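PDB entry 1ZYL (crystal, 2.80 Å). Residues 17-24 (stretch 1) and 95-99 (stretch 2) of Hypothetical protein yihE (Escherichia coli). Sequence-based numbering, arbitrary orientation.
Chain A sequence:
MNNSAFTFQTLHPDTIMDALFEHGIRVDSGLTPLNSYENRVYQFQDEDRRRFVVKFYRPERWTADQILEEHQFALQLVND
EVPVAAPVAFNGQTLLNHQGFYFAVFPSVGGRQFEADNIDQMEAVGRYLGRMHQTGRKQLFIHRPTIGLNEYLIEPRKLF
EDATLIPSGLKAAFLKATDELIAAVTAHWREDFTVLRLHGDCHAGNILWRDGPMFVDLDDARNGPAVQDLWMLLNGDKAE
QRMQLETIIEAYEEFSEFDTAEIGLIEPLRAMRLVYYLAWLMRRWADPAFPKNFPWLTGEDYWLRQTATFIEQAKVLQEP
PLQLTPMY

Stretch 1 (17-24) MDALFEHG
Stretch 2 95-99: LLNHQ

A helix can pack against a strand without a single hydrogen bond crossing between them; here two imidazole rings lie in the contact. The contact between residues 17-24 and 95-99 of the Escherichia coli protein yihE is a compact example, in which two histidines, one from each stretch, supply most of the covered surface. The chain from Met17 to Phe21 is helical and continues a helix that begins earlier, with phi/psi near -60/-45 over Met17 to Ala19; residues 96-98 are extended, His98 at -110/134. The N-to-C directions of the two axes make an angle of 130°, and the axes approach to 8.4 Å. Ala19 CA lies 5.1 Å from His98 CA, whereas His23 CA and Leu96 CA are 7.9 Å apart. In all, 283 Å² is buried.

His98 contributes the largest share. Its CA-to-CB bond points toward the helix, and a t rotamer (chi1 -177°, chi2 36°) brings the imidazole up to Asp18, Ala19 and Glu22. Ala19 meets this ring at very short range, His98 CD2 standing 3.1 Å from both Ala19 N and Ala19 CB; the small methyl group accompanies the close backbone approach here. Asp18 CB comes within 3.4 Å of His98 NE2, with Asp18 in the m rotamer. One turn further along, Glu22 (chi1 -67°, chi2 -83°, chi3 176°) sets its CG over one face of the ring, 4.0 Å from His98 CE1. The acidic residues thus touch the imidazole through aliphatic carbons, and these contacts are van der Waals in character.

His23, with phi/psi of -116/33, answers from the other stretch. Its CA-to-CB bond points toward the other stretch, and the side chain is m with chi2 76°. Its ring is tethered within its own stretch: His23 ND1 donates a hydrogen bond to Ala19 O, 2.9 Å long with an angle of 160° at the hydrogen. The same ring carries Leu96 CB over one face in a CH-pi contact, 3.9 Å from the centroid of the His23 ring and 26° off its normal. The closest atoms of this pair are Leu96 CB and His23 NE2, at 3.6 Å; Leu96 has chi1 -48° and chi2 -26°. His23 NE2 also lies 4.0 Å from Asn97 N, although the Asn97 side chain leaves CA away from the helix.

The example illustrates that one ring can combine a polar bond within its own stretch with face packing across the contact, while the other packs with no hydrogen bond across it.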

ATOM      1  N   MET A  17      -2.843  12.153 -24.087  1.00 49.91           N
ATOM      2  CA  MET A  17      -3.334  11.637 -25.355  1.00 49.11           C
ATOM      3  C   MET A  17      -2.162  11.447 -26.318  1.00 49.02           C
ATOM      4  O   MET A  17      -2.119  10.467 -27.068  1.00 48.13           O
ATOM      5  CB  MET A  17      -4.367  12.592 -25.952  1.00 49.04           C
ATOM      6  CG  MET A  17      -5.718  12.526 -25.267  1.00 48.57           C
ATOM      7  SD  MET A  17      -6.524  10.931 -25.495  1.00 48.48           S
ATOM      8  CE  MET A  17      -7.566  11.277 -26.900  1.00 47.51           C
ATOM      9  N   ASP A  18      -1.212  12.379 -26.293  1.00 48.84           N
ATOM     10  CA  ASP A  18      -0.038  12.282 -27.157  1.00 50.23           C
ATOM     11  C   ASP A  18       0.667  10.970 -26.825  1.00 51.04           C
ATOM     12  O   ASP A  18       0.975  10.162 -27.703  1.00 51.91           O
ATOM     13  CB  ASP A  18       0.918  13.451 -26.910  1.00 50.43           C
ATOM     14  CG  ASP A  18       0.252  14.801 -27.096  1.00 51.16           C
ATOM     15  OD1 ASP A  18      -0.466  14.978 -28.104  1.00 50.24           O
ATOM     16  OD2 ASP A  18       0.452  15.691 -26.239  1.00 52.21           O
ATOM     17  N   ALA A  19       0.912  10.771 -25.536  1.00 50.59           N
ATOM     18  CA  ALA A  19       1.557   9.567 -25.048  1.00 49.00           C
ATOM     19  C   ALA A  19       0.834   8.333 -25.574  1.00 48.46           C
ATOM     20  O   ALA A  19       1.453   7.435 -26.137  1.00 46.73           O
ATOM     21  CB  ALA A  19       1.551   9.572 -23.523  1.00 49.33           C
ATOM     22  N   LEU A  20      -0.479   8.287 -25.387  1.00 48.79           N
ATOM     23  CA  LEU A  20      -1.244   7.143 -25.855  1.00 52.27           C
ATOM     24  C   LEU A  20      -1.230   7.039 -27.370  1.00 55.25           C
ATOM     25  O   LEU A  20      -1.554   5.988 -27.932  1.00 56.60           O
ATOM     26  CB  LEU A  20      -2.689   7.212 -25.370  1.00 50.92           C
ATOM     27  CG  LEU A  20      -2.902   6.828 -23.911  1.00 50.66           C
ATOM     28  CD1 LEU A  20      -4.391   6.740 -23.631  1.00 51.72           C
ATOM     29  CD2 LEU A  20      -2.232   5.495 -23.633  1.00 49.53           C
ATOM     30  N   PHE A  21      -0.867   8.130 -28.034  1.00 56.78           N
ATOM     31  CA  PHE A  21      -0.818   8.117 -29.482  1.00 56.99           C
ATOM     32  C   PHE A  21       0.533   7.556 -29.890  1.00 56.79           C
ATOM     33  O   PHE A  21       0.606   6.571 -30.615  1.00 55.85           O
ATOM     34  CB  PHE A  21      -0.981   9.524 -30.044  1.00 58.17           C
ATOM     35  CG  PHE A  21      -1.232   9.554 -31.520  1.00 58.91           C
ATOM     36  CD1 PHE A  21      -2.498   9.276 -32.026  1.00 58.98           C
ATOM     37  CD2 PHE A  21      -0.197   9.829 -32.409  1.00 58.46           C
ATOM     38  CE1 PHE A  21      -2.733   9.271 -33.399  1.00 58.67           C
ATOM     39  CE2 PHE A  21      -0.421   9.827 -33.783  1.00 59.03           C
ATOM     40  CZ  PHE A  21      -1.691   9.547 -34.279  1.00 58.66           C
ATOM     41  N   GLU A  22       1.595   8.191 -29.403  1.00 57.57           N
ATOM     42  CA  GLU A  22       2.967   7.777 -29.690  1.00 58.75           C
ATOM     43  C   GLU A  22       3.140   6.265 -29.581  1.00 60.32           C
ATOM     44  O   GLU A  22       4.090   5.703 -30.123  1.00 60.34           O
ATOM     45  CB  GLU A  22       3.930   8.461 -28.717  1.00 57.73           C
ATOM     46  CG  GLU A  22       4.034   9.962 -28.876  1.00 57.91           C
ATOM     47  CD  GLU A  22       4.991  10.361 -29.977  1.00 57.94           C
ATOM     48  OE1 GLU A  22       5.106  11.573 -30.261  1.00 56.22           O
ATOM     49  OE2 GLU A  22       5.633   9.459 -30.551  1.00 58.91           O
ATOM     50  N   HIS A  23       2.226   5.614 -28.868  1.00 62.39           N
ATOM     51  CA  HIS A  23       2.290   4.167 -28.688  1.00 64.37           C
ATOM     52  C   HIS A  23       1.094   3.475 -29.333  1.00 65.96           C
ATOM     53  O   HIS A  23       0.612   2.451 -28.841  1.00 66.10           O
ATOM     54  CB  HIS A  23       2.354   3.811 -27.198  1.00 63.94           C
ATOM     55  CG  HIS A  23       3.588   4.306 -26.508  1.00 63.17           C
ATOM     56  ND1 HIS A  23       3.765   5.625 -26.150  1.00 62.74           N
ATOM     57  CD2 HIS A  23       4.712   3.658 -26.119  1.00 63.07           C
ATOM     58  CE1 HIS A  23       4.944   5.768 -25.572  1.00 63.76           C
ATOM     59  NE2 HIS A  23       5.539   4.589 -25.540  1.00 63.06           N
ATOM     60  N   GLY A  24       0.619   4.049 -30.435  1.00 67.09           N
ATOM     61  CA  GLY A  24      -0.502   3.485 -31.165  1.00 68.77           C
ATOM     62  C   GLY A  24      -1.721   3.111 -30.344  1.00 70.29           C
ATOM     63  O   GLY A  24      -2.679   2.543 -30.873  1.00 69.81           O
ATOM     64  N   LEU A  95       6.100  -1.118 -19.782  1.00 44.80           N
ATOM     65  CA  LEU A  95       6.430   0.177 -19.190  1.00 44.90           C
ATOM     66  C   LEU A  95       6.670   1.294 -20.194  1.00 46.63           C
ATOM     67  O   LEU A  95       7.822   1.659 -20.455  1.00 46.95           O
ATOM     68  CB  LEU A  95       7.684   0.053 -18.326  1.00 41.65           C
ATOM     69  CG  LEU A  95       7.687   0.832 -17.018  1.00 39.32           C
ATOM     70  CD1 LEU A  95       9.132   1.189 -16.670  1.00 36.16           C
ATOM     71  CD2 LEU A  95       6.816   2.068 -17.134  1.00 38.42           C
ATOM     72  N   LEU A  96       5.599   1.850 -20.744  1.00 47.73           N
ATOM     73  CA  LEU A  96       5.750   2.937 -21.700  1.00 49.58           C
ATOM     74  C   LEU A  96       6.263   4.181 -20.974  1.00 50.72           C
ATOM     75  O   LEU A  96       6.219   4.262 -19.744  1.00 50.79           O
ATOM     76  CB  LEU A  96       4.413   3.244 -22.386  1.00 48.72           C
ATOM     77  CG  LEU A  96       3.597   2.077 -22.956  1.00 47.11           C
ATOM     78  CD1 LEU A  96       4.512   0.897 -23.300  1.00 46.31           C
ATOM     79  CD2 LEU A  96       2.567   1.651 -21.935  1.00 47.01           C
ATOM     80  N   ASN A  97       6.755   5.146 -21.742  1.00 52.64           N
ATOM     81  CA  ASN A  97       7.278   6.384 -21.179  1.00 54.05           C
ATOM     82  C   ASN A  97       7.192   7.567 -22.148  1.00 55.28           C
ATOM     83  O   ASN A  97       7.936   7.646 -23.127  1.00 56.28           O
ATOM     84  CB  ASN A  97       8.732   6.190 -20.751  1.00 53.59           C
ATOM     85  CG  ASN A  97       9.439   7.502 -20.496  1.00 54.09           C
ATOM     86  OD1 ASN A  97       9.112   8.222 -19.556  1.00 55.35           O
ATOM     87  ND2 ASN A  97      10.404   7.828 -21.345  1.00 54.00           N
ATOM     88  N   HIS A  98       6.277   8.487 -21.882  1.00 56.30           N
ATOM     89  CA  HIS A  98       6.156   9.653 -22.735  1.00 57.46           C
ATOM     90  C   HIS A  98       6.640  10.870 -21.977  1.00 58.59           C
ATOM     91  O   HIS A  98       6.292  11.069 -20.812  1.00 58.53           O
ATOM     92  CB  HIS A  98       4.715   9.865 -23.180  1.00 56.79           C
ATOM     93  CG  HIS A  98       4.550  11.009 -24.128  1.00 56.80           C
ATOM     94  ND1 HIS A  98       5.494  11.321 -25.081  1.00 56.09           N
ATOM     95  CD2 HIS A  98       3.535  11.887 -24.302  1.00 57.46           C
ATOM     96  CE1 HIS A  98       5.066  12.338 -25.805  1.00 56.62           C
ATOM     97  NE2 HIS A  98       3.879  12.699 -25.355  1.00 57.54           N
ATOM     98  N   GLN A  99       7.453  11.685 -22.639  1.00 59.87           N
ATOM     99  CA  GLN A  99       7.990  12.878 -22.010  1.00 60.41           C
ATOM    100  C   GLN A  99       8.800  12.459 -20.778  1.00 59.45           C
ATOM    101  O   GLN A  99       9.643  11.556 -20.856  1.00 58.78           O
ATOM    102  CB  GLN A  99       6.841  13.812 -21.619  1.00 62.08           C
ATOM    103  CG  GLN A  99       6.979  15.237 -22.145  1.00 66.10           C
ATOM    104  CD  GLN A  99       7.328  15.298 -23.626  1.00 67.71           C
ATOM    105  OE1 GLN A  99       8.468  15.042 -24.020  1.00 67.89           O
ATOM    106  NE2 GLN A  99       6.345  15.634 -24.452  1.00 68.39           N
TER